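Local coordinates for protein C-1-tetrahydrofolate synthase, cytoplasmic, putative (Trypanosoma brucei, PDB 4CJX) that probably serves one-carbon metabolism as a homodimeric, NADP-dependent methylenetetrahydrofolate dehydrogenase that also carries methenyltetrahydrofolate cyclohydrolase activity, at residues Val180-Lys185 with Ala205-Thr210; Arg186-Gly191 with Arg228-Val233; Arg244-Lys249 with Phe279-Lys284. One frame throughout, in Å; residues are numbered along the deposited sequence.

How the contacts relate
Followed from the N terminus, the chain leaves helix 166-178, turns through 180-185 and runs directly into strand 186-190. Contact 1 closes the first loop, bringing the end of helix 197-206 back to that turn. Contact 2 closes a longer one, laying the start of strand 232-235 beside strand 186-190. Because their segments alternate along the chain, contacts 1 and 2 cross, and they touch through T210 with V187 and A209 with V187. Contact 3 follows in series, joining the loop before strand 253-256 to helix 279-282. A salt bridge between D231 and K249 connects it to contact 2, whereas contacts 1 and 3 do not touch.

Contact 1 (Val180-Lys185 with Ala205-Thr210); sequences VEICGK and ANEDAT
C183 leans over the end of helix 197-206, where E207 and D208 turn the chain out of the helix. Its CA lies 3.3 Å from E207 O, a CA-H...O contact, and its CB stays near the same oxygen, 3.6 Å from E207 O. The thiol is set anti to the backbone N (chi1 179°), which carries SG past that oxygen to D208 CB at 3.7 Å; beyond it, SG only grazes D208 OD2, at 4.1 Å. The carboxylate itself is held by other groups, since D208 OD1 forms salt bridges with R157 and with R192 of the second subunit.

One residue earlier, I182 adds apolar packing. Its CG2 branch touches the E207 CB methylene at 3.5 Å and, roughly at right angles to that, the A209 CB methyl at 3.7 Å, while the side chain also rests on L175 of helix 166-178.

Two backbone bonds fix the spacing. G184 N donates to D208 O at 2.8 Å, almost straight (173°) but arriving from above the carbonyl plane, 40° out of it. T210 N then binds K185 O at 2.9 Å, at the point where strand 210-214 begins. G184 is presented by a type II beta turn from I182 to K185, closed by K185 N on I182 O. On the other side a Schellman motif, with D208 at positive phi as its C-prime residue, ends the helix and turns D208 O towards the glycine. A bound NADP lies near the D208 side chain. A turn entering one strand thus meets the turn between helix and next strand, at the N-terminal ends of strands 186-190 and 210-214, which with helix 197-206 form a beta-alpha-beta unit of a Rossmann-type NAD(P)-binding domain.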
loop_
_atom_site.group_PDB
_atom_site.type_symbol
_atom_site.label_atom_id
_atom_site.label_comp_id
_atom_site.label_asym_id
_atom_site.label_seq_id
_atom_site.Cartn_x
_atom_site.Cartn_y
_atom_site.Cartn_z
ATOM N N VAL B 180 -6.315 19.396 -13.251
ATOM C CA VAL B 180 -7.362 18.421 -13.604
ATOM C C VAL B 180 -8.088 17.843 -12.372
ATOM O O VAL B 180 -7.496 17.668 -11.299
ATOM C CB VAL B 180 -6.842 17.242 -14.450
ATOM C CG1 VAL B 180 -6.214 17.768 -15.745
ATOM C CG2 VAL B 180 -5.881 16.370 -13.664
ATOM N N GLU B 181 -9.371 17.555 -12.544
ATOM C CA GLU B 181 -10.142 16.885 -11.511
ATOM C C GLU B 181 -9.649 15.439 -11.401
ATOM O O GLU B 181 -9.302 14.825 -12.401
ATOM C CB GLU B 181 -11.640 16.946 -11.867
ATOM C CG GLU B 181 -12.571 16.344 -10.821
ATOM C CD GLU B 181 -12.655 17.154 -9.531
ATOM O OE1 GLU B 181 -12.489 18.397 -9.569
ATOM O OE2 GLU B 181 -12.912 16.549 -8.458
ATOM N N ILE B 182 -9.599 14.916 -10.184
ATOM C CA ILE B 182 -9.205 13.528 -9.939
ATOM C C ILE B 182 -10.360 12.661 -9.393
ATOM O O ILE B 182 -10.483 11.493 -9.759
ATOM C CB ILE B 182 -7.992 13.472 -8.983
ATOM C CG1 ILE B 182 -6.764 14.062 -9.684
ATOM C CG2 ILE B 182 -7.695 12.044 -8.551
ATOM C CD1 ILE B 182 -5.554 14.193 -8.792
ATOM N N CYS B 183 -11.179 13.236 -8.519
ATOM C CA CYS B 183 -12.303 12.547 -7.891
ATOM C C CYS B 183 -13.319 12.009 -8.904
ATOM O O CYS B 183 -13.824 12.752 -9.738
ATOM C CB CYS B 183 -13.014 13.518 -6.940
ATOM S SG CYS B 183 -14.451 12.817 -6.097
ATOM N N GLY B 184 -13.597 10.714 -8.853
ATOM C CA GLY B 184 -14.544 10.110 -9.785
ATOM C C GLY B 184 -13.925 9.703 -11.113
ATOM O O GLY B 184 -14.597 9.111 -11.939
ATOM N N LYS B 185 -12.645 10.006 -11.324
ATOM C CA LYS B 185 -11.992 9.758 -12.609
ATOM C C LYS B 185 -11.334 8.401 -12.628
ATOM O O LYS B 185 -10.993 7.833 -11.573
ATOM C CB LYS B 185 -10.933 10.823 -12.882
ATOM C CG LYS B 185 -11.481 12.227 -12.913
ATOM C CD LYS B 185 -12.618 12.357 -13.925
ATOM C CE LYS B 185 -12.940 13.815 -14.168
ATOM N NZ LYS B 185 -13.880 13.965 -15.303
ATOM N N ALA B 205 -5.907 7.096 -5.277
ATOM C CA ALA B 205 -7.123 6.565 -4.659
ATOM C C ALA B 205 -7.610 7.422 -3.468
ATOM O O ALA B 205 -8.816 7.601 -3.302
ATOM C CB ALA B 205 -6.910 5.106 -4.235
ATOM N N ASN B 206 -6.682 7.958 -2.653
ATOM C CA ASN B 206 -7.060 8.900 -1.579
ATOM C C ASN B 206 -7.806 10.123 -2.098
ATOM O O ASN B 206 -8.639 10.660 -1.395
ATOM C CB ASN B 206 -5.850 9.383 -0.780
ATOM C CG ASN B 206 -5.191 8.274 0.036
ATOM O OD1 ASN B 206 -5.712 7.179 0.165
ATOM N ND2 ASN B 206 -4.038 8.577 0.607
ATOM N N GLU B 207 -7.519 10.557 -3.319
ATOM C CA GLU B 207 -8.272 11.645 -3.974
ATOM C C GLU B 207 -9.568 11.149 -4.645
ATOM O O GLU B 207 -10.157 11.887 -5.442
ATOM C CB GLU B 207 -7.430 12.345 -5.061
ATOM C CG GLU B 207 -6.104 12.906 -4.615
ATOM C CD GLU B 207 -6.227 14.059 -3.645
ATOM O OE1 GLU B 207 -7.207 14.830 -3.728
ATOM O OE2 GLU B 207 -5.345 14.196 -2.771
ATOM N N ASP B 208 -9.997 9.921 -4.343
ATOM C CA ASP B 208 -11.198 9.320 -4.918
ATOM C C ASP B 208 -11.166 9.052 -6.425
ATOM O O ASP B 208 -12.188 9.046 -7.077
ATOM C CB ASP B 208 -12.438 10.147 -4.546
ATOM C CG ASP B 208 -12.822 9.978 -3.108
ATOM O OD1 ASP B 208 -12.228 9.125 -2.423
ATOM O OD2 ASP B 208 -13.733 10.685 -2.663
ATOM N N ALA B 209 -9.999 8.804 -6.979
ATOM C CA ALA B 209 -9.935 8.209 -8.310
ATOM C C ALA B 209 -10.219 6.714 -8.168
ATOM O O ALA B 209 -10.014 6.143 -7.089
ATOM C CB ALA B 209 -8.573 8.422 -8.920
ATOM N N THR B 210 -10.678 6.112 -9.267
ATOM C CA THR B 210 -10.752 4.660 -9.446
ATOM C C THR B 210 -9.490 4.189 -10.163
ATOM O O THR B 210 -9.341 4.362 -11.382
ATOM C CB THR B 210 -11.984 4.284 -10.268
ATOM O OG1 THR B 210 -13.132 4.763 -9.578
ATOM C CG2 THR B 210 -12.131 2.752 -10.459
#

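Contact 2 (Arg186-Gly191 with Arg228-Val233); sequences RVVVLG and RASDIV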
loop_
_atom_site.group_PDB
_atom_site.type_symbol
_atom_site.label_atom_id
_atom_site.label_comp_id
_atom_site.label_asym_id
_atom_site.label_seq_id
_atom_site.Cartn_x
_atom_site.Cartn_y
_atom_site.Cartn_z
ATOM N N ARG B 186 -11.165 7.878 -13.827
ATOM C CA ARG B 186 -10.465 6.618 -13.993
ATOM C C ARG B 186 -8.967 6.879 -14.193
ATOM O O ARG B 186 -8.563 7.654 -15.088
ATOM C CB ARG B 186 -11.043 5.844 -15.173
ATOM C CG ARG B 186 -12.523 5.476 -15.024
ATOM C CD ARG B 186 -12.707 4.255 -14.128
ATOM N NE ARG B 186 -12.230 3.032 -14.789
ATOM C CZ ARG B 186 -12.907 2.403 -15.746
ATOM N NH1 ARG B 186 -14.081 2.866 -16.147
ATOM N NH2 ARG B 186 -12.408 1.312 -16.302
ATOM N N VAL B 187 -8.160 6.232 -13.358
ATOM C CA VAL B 187 -6.718 6.415 -13.345
ATOM C C VAL B 187 -6.041 5.091 -13.629
ATOM O O VAL B 187 -6.440 4.080 -13.068
ATOM C CB VAL B 187 -6.199 6.902 -11.973
ATOM C CG1 VAL B 187 -4.683 6.866 -11.935
ATOM C CG2 VAL B 187 -6.669 8.309 -11.683
ATOM N N VAL B 188 -5.024 5.099 -14.506
ATOM C CA VAL B 188 -4.125 3.953 -14.632
ATOM C C VAL B 188 -2.711 4.349 -14.242
ATOM O O VAL B 188 -2.187 5.383 -14.681
ATOM C CB VAL B 188 -4.090 3.277 -16.027
ATOM C CG1 VAL B 188 -3.680 4.228 -17.123
ATOM C CG2 VAL B 188 -3.108 2.117 -16.028
ATOM N N VAL B 189 -2.124 3.517 -13.397
ATOM C CA VAL B 189 -0.744 3.624 -13.000
ATOM C C VAL B 189 -0.068 2.389 -13.606
ATOM O O VAL B 189 -0.490 1.266 -13.336
ATOM C CB VAL B 189 -0.601 3.579 -11.462
ATOM C CG1 VAL B 189 0.852 3.671 -11.050
ATOM C CG2 VAL B 189 -1.343 4.733 -10.833
ATOM N N LEU B 190 0.953 2.604 -14.434
ATOM C CA LEU B 190 1.765 1.521 -14.968
ATOM C C LEU B 190 3.060 1.437 -14.136
ATOM O O LEU B 190 3.815 2.438 -14.008
ATOM C CB LEU B 190 2.084 1.760 -16.440
ATOM C CG LEU B 190 0.869 1.930 -17.381
ATOM C CD1 LEU B 190 0.473 3.394 -17.489
ATOM C CD2 LEU B 190 1.089 1.313 -18.777
ATOM N N GLY B 191 3.312 0.263 -13.573
ATOM C CA GLY B 191 4.475 0.043 -12.713
ATOM C C GLY B 191 4.123 0.177 -11.248
ATOM O O GLY B 191 3.166 0.847 -10.884
ATOM N N ARG B 228 -7.127 3.219 -22.679
ATOM C CA ARG B 228 -8.202 3.821 -23.487
ATOM C C ARG B 228 -9.331 4.355 -22.620
ATOM O O ARG B 228 -10.039 5.307 -22.983
ATOM C CB ARG B 228 -8.791 2.800 -24.463
ATOM C CG ARG B 228 -7.968 2.577 -25.715
ATOM C CD ARG B 228 -8.646 1.591 -26.661
ATOM N NE ARG B 228 -7.715 1.183 -27.713
ATOM C CZ ARG B 228 -7.350 -0.066 -27.995
ATOM N NH1 ARG B 228 -7.863 -1.105 -27.336
ATOM N NH2 ARG B 228 -6.463 -0.271 -28.967
ATOM N N ALA B 229 -9.516 3.733 -21.468
ATOM C CA ALA B 229 -10.598 4.130 -20.602
ATOM C C ALA B 229 -10.145 5.130 -19.524
ATOM O O ALA B 229 -10.956 5.552 -18.698
ATOM C CB ALA B 229 -11.206 2.877 -19.975
ATOM N N SER B 230 -8.870 5.499 -19.490
ATOM C CA SER B 230 -8.371 6.256 -18.373
ATOM C C SER B 230 -8.344 7.771 -18.627
ATOM O O SER B 230 -7.811 8.230 -19.624
ATOM C CB SER B 230 -6.969 5.775 -17.986
ATOM O OG SER B 230 -6.914 4.366 -17.860
ATOM N N ASP B 231 -8.907 8.527 -17.692
ATOM C CA ASP B 231 -8.818 9.983 -17.666
ATOM C C ASP B 231 -7.427 10.506 -17.296
ATOM O O ASP B 231 -7.059 11.627 -17.649
ATOM C CB ASP B 231 -9.833 10.533 -16.659
ATOM C CG ASP B 231 -11.280 10.152 -17.022
ATOM O OD1 ASP B 231 -11.730 10.542 -18.137
ATOM O OD2 ASP B 231 -11.947 9.457 -16.204
ATOM N N ILE B 232 -6.683 9.711 -16.534
ATOM C CA ILE B 232 -5.364 10.097 -16.086
ATOM C C ILE B 232 -4.416 8.912 -16.215
ATOM O O ILE B 232 -4.725 7.814 -15.752
ATOM C CB ILE B 232 -5.375 10.574 -14.623
ATOM C CG1 ILE B 232 -6.147 11.880 -14.488
ATOM C CG2 ILE B 232 -3.943 10.737 -14.120
ATOM C CD1 ILE B 232 -6.604 12.149 -13.069
ATOM N N VAL B 233 -3.269 9.151 -16.854
ATOM C CA VAL B 233 -2.268 8.121 -17.050
ATOM C C VAL B 233 -0.967 8.514 -16.323
ATOM O O VAL B 233 -0.388 9.572 -16.603
ATOM C CB VAL B 233 -1.929 7.905 -18.541
ATOM C CG1 VAL B 233 -0.776 6.903 -18.669
ATOM C CG2 VAL B 233 -3.156 7.469 -19.367
#
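R186, at the head of its strand, and D231, just before the neighbouring one, open the parallel pairing, and backbone bonds carry it forward. R186 O accepts I232 N at 3.1 Å, and D231 N adds a weak second bond to the same oxygen. One step on, V188 N binds I232 O at 3.0 Å, so that I232 is gripped through both its N and its O by the residues flanking V187, as parallel strands require.

The polar side-chain contribution comes from D231. Its OD2 receives R186 N at 3.0 Å, nearly straight at 170°, through the lone pair directed away from the other oxygen; OD1 is left for a salt bridge with K249. The R186 guanidinium does not join in: bends at chi2 and chi3 keep its NE 6.6 Å from D231 OD2, with its plane almost perpendicular to the carboxylate (89°), and A229 CB lies over one of its faces. This guanidinium reaches instead towards the second subunit, in a long, weak ion pair of NH1 with D222 there.

Apolar contacts divide between the two faces of the sheet. On one, V187 CG2 meets I232 CB at 3.9 Å, and V187 also packs on L204 of helix 197-206. On the other, V188 CG1 touches V233 CG2 at 4.0 Å and L190 CD1 touches V233 CG1 at 3.9 Å, with I223 and I226 of helix 220-228 alongside. V188 CG1 stands between its backbone N and carbonyl carbon (chi1 59°), which brings it 3.3 Å from S230 OG, a hydroxyl already bonded to I226 O. Adjacent parallel strands with helices on both faces are the core of a Rossmann-type dinucleotide-binding fold.

Contact 3 (Arg244-Lys249 with Phe279-Lys284); sequences RGEWIK and FDVARK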
loop_
_atom_site.group_PDB
_atom_site.type_symbol
_atom_site.label_atom_id
_atom_site.label_comp_id
_atom_site.label_asym_id
_atom_site.label_seq_id
_atom_site.Cartn_x
_atom_site.Cartn_y
_atom_site.Cartn_z
ATOM N N ARG B 244 1.480 3.592 -26.100
ATOM C CA ARG B 244 1.160 4.080 -27.442
ATOM C C ARG B 244 0.273 5.304 -27.405
ATOM O O ARG B 244 -0.685 5.356 -26.666
ATOM C CB ARG B 244 0.464 2.999 -28.243
ATOM C CG ARG B 244 1.391 2.028 -28.953
ATOM C CD ARG B 244 2.181 1.190 -27.983
ATOM N NE ARG B 244 2.581 -0.110 -28.529
ATOM C CZ ARG B 244 3.209 -1.059 -27.814
ATOM N NH1 ARG B 244 3.509 -0.870 -26.509
ATOM N NH2 ARG B 244 3.537 -2.210 -28.404
ATOM N N GLY B 245 0.592 6.291 -28.227
ATOM C CA GLY B 245 -0.195 7.498 -28.295
ATOM C C GLY B 245 -1.660 7.321 -28.630
ATOM O O GLY B 245 -2.518 8.070 -28.125
ATOM N N GLU B 246 -1.945 6.333 -29.479
ATOM C CA GLU B 246 -3.293 6.140 -30.002
ATOM C C GLU B 246 -4.191 5.500 -28.951
ATOM O O GLU B 246 -5.381 5.472 -29.114
ATOM C CB GLU B 246 -3.291 5.288 -31.284
ATOM C CG GLU B 246 -2.527 3.968 -31.180
ATOM C CD GLU B 246 -1.025 4.049 -31.562
ATOM O OE1 GLU B 246 -0.365 5.142 -31.448
ATOM O OE2 GLU B 246 -0.493 2.970 -31.964
ATOM N N TRP B 247 -3.620 4.960 -27.883
ATOM C CA TRP B 247 -4.457 4.476 -26.777
ATOM C C TRP B 247 -4.973 5.612 -25.908
ATOM O O TRP B 247 -5.921 5.445 -25.150
ATOM C CB TRP B 247 -3.663 3.536 -25.886
ATOM C CG TRP B 247 -3.073 2.366 -26.560
ATOM C CD1 TRP B 247 -3.425 1.821 -27.785
ATOM C CD2 TRP B 247 -2.071 1.530 -26.024
ATOM N NE1 TRP B 247 -2.653 0.721 -28.037
ATOM C CE2 TRP B 247 -1.810 0.527 -26.972
ATOM C CE3 TRP B 247 -1.348 1.538 -24.821
ATOM C CZ2 TRP B 247 -0.866 -0.458 -26.755
ATOM C CZ3 TRP B 247 -0.418 0.564 -24.612
ATOM C CH2 TRP B 247 -0.189 -0.427 -25.565
ATOM N N ILE B 248 -4.351 6.773 -25.976
ATOM C CA ILE B 248 -4.660 7.826 -25.007
ATOM C C ILE B 248 -6.061 8.331 -25.258
ATOM O O ILE B 248 -6.382 8.655 -26.388
ATOM C CB ILE B 248 -3.672 9.007 -25.133
ATOM C CG1 ILE B 248 -2.234 8.543 -24.854
ATOM C CG2 ILE B 248 -4.074 10.155 -24.197
ATOM C CD1 ILE B 248 -1.976 8.008 -23.468
ATOM N N LYS B 249 -6.866 8.415 -24.195
ATOM C CA LYS B 249 -8.222 8.932 -24.268
ATOM C C LYS B 249 -8.178 10.433 -24.515
ATOM O O LYS B 249 -7.390 11.170 -23.883
ATOM C CB LYS B 249 -8.975 8.651 -22.953
ATOM C CG LYS B 249 -10.409 9.180 -22.912
ATOM C CD LYS B 249 -11.026 8.950 -21.549
ATOM C CE LYS B 249 -12.369 9.622 -21.439
ATOM N NZ LYS B 249 -13.091 9.065 -20.263
ATOM N N PHE B 279 5.291 10.222 -26.994
ATOM C CA PHE B 279 4.880 11.605 -26.755
ATOM C C PHE B 279 4.386 12.286 -28.016
ATOM O O PHE B 279 3.433 13.046 -27.979
ATOM C CB PHE B 279 6.097 12.330 -26.176
ATOM C CG PHE B 279 5.930 13.805 -25.951
ATOM C CD1 PHE B 279 6.209 14.714 -26.976
ATOM C CD2 PHE B 279 5.647 14.298 -24.678
ATOM C CE1 PHE B 279 6.125 16.077 -26.748
ATOM C CE2 PHE B 279 5.571 15.654 -24.440
ATOM C CZ PHE B 279 5.812 16.551 -25.475
ATOM N N ASP B 280 5.016 11.984 -29.141
ATOM C CA ASP B 280 4.698 12.689 -30.380
ATOM C C ASP B 280 3.248 12.431 -30.792
ATOM O O ASP B 280 2.567 13.327 -31.195
ATOM C CB ASP B 280 5.697 12.348 -31.499
ATOM C CG ASP B 280 7.113 12.888 -31.215
ATOM O OD1 ASP B 280 7.272 13.756 -30.340
ATOM O OD2 ASP B 280 8.090 12.466 -31.874
ATOM N N VAL B 281 2.761 11.220 -30.613
ATOM C CA VAL B 281 1.354 10.910 -30.901
ATOM C C VAL B 281 0.447 11.281 -29.712
ATOM O O VAL B 281 -0.656 11.813 -29.904
ATOM C CB VAL B 281 1.199 9.419 -31.280
ATOM C CG1 VAL B 281 -0.244 9.070 -31.570
ATOM C CG2 VAL B 281 2.066 9.083 -32.484
ATOM N N ALA B 282 0.913 10.990 -28.494
ATOM C CA ALA B 282 0.124 11.272 -27.269
ATOM C C ALA B 282 -0.241 12.738 -27.122
ATOM O O ALA B 282 -1.359 13.037 -26.683
ATOM C CB ALA B 282 0.844 10.812 -26.009
ATOM N N ARG B 283 0.680 13.634 -27.502
ATOM C CA ARG B 283 0.441 15.079 -27.399
ATOM C C ARG B 283 -0.680 15.566 -28.313
ATOM O O ARG B 283 -1.218 16.627 -28.083
ATOM C CB ARG B 283 1.729 15.879 -27.649
ATOM C CG ARG B 283 2.110 15.978 -29.121
ATOM C CD ARG B 283 3.402 16.747 -29.372
ATOM N NE ARG B 283 3.411 18.089 -28.780
ATOM C CZ ARG B 283 4.460 18.912 -28.841
ATOM N NH1 ARG B 283 5.565 18.541 -29.475
ATOM N NH2 ARG B 283 4.405 20.112 -28.275
ATOM N N LYS B 284 -1.072 14.808 -29.330
ATOM C CA LYS B 284 -2.186 15.255 -30.166
ATOM C C LYS B 284 -3.534 14.892 -29.572
ATOM O O LYS B 284 -4.554 15.348 -30.059
ATOM C CB LYS B 284 -2.145 14.639 -31.577
ATOM C CG LYS B 284 -0.828 14.737 -32.312
ATOM C CD LYS B 284 -0.426 16.156 -32.639
ATOM C CE LYS B 284 1.024 16.160 -33.126
ATOM N NZ LYS B 284 1.520 17.447 -33.699
#
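V281 of helix 279-282 sets its CG1 branch against the bare CA of G245, 3.6 Å away. Having CG1 anti to the backbone N (chi1 180°) points this methyl across the interface, where it also reaches E246 N at 3.8 Å. With no side chain on G245, the backbones close to 3.7 Å between G245 CA and A282 N.

E246 takes a less common rotamer: its CG stands between the backbone N and the carbonyl carbon (chi1 51°), and a further bend at chi2 (-90°) folds the carboxylate back. OE1 thereby comes alongside V281, 3.9 Å from CG1, in an oblique crossing that puts a carboxylate oxygen against a methyl group. Deeper in, the CG1 methylene of I248 meets A282 CB at 4.0 Å. V243 lies next to I248, and I289 of strand 288-289 next to A282.

No hydrogen bond crosses between 244-249 and 279-284, and the groups that touch are nearly all carbon. The fit of the 3-10 turn against the short helix therefore depends on close packing at the glycine and not on directional bonds.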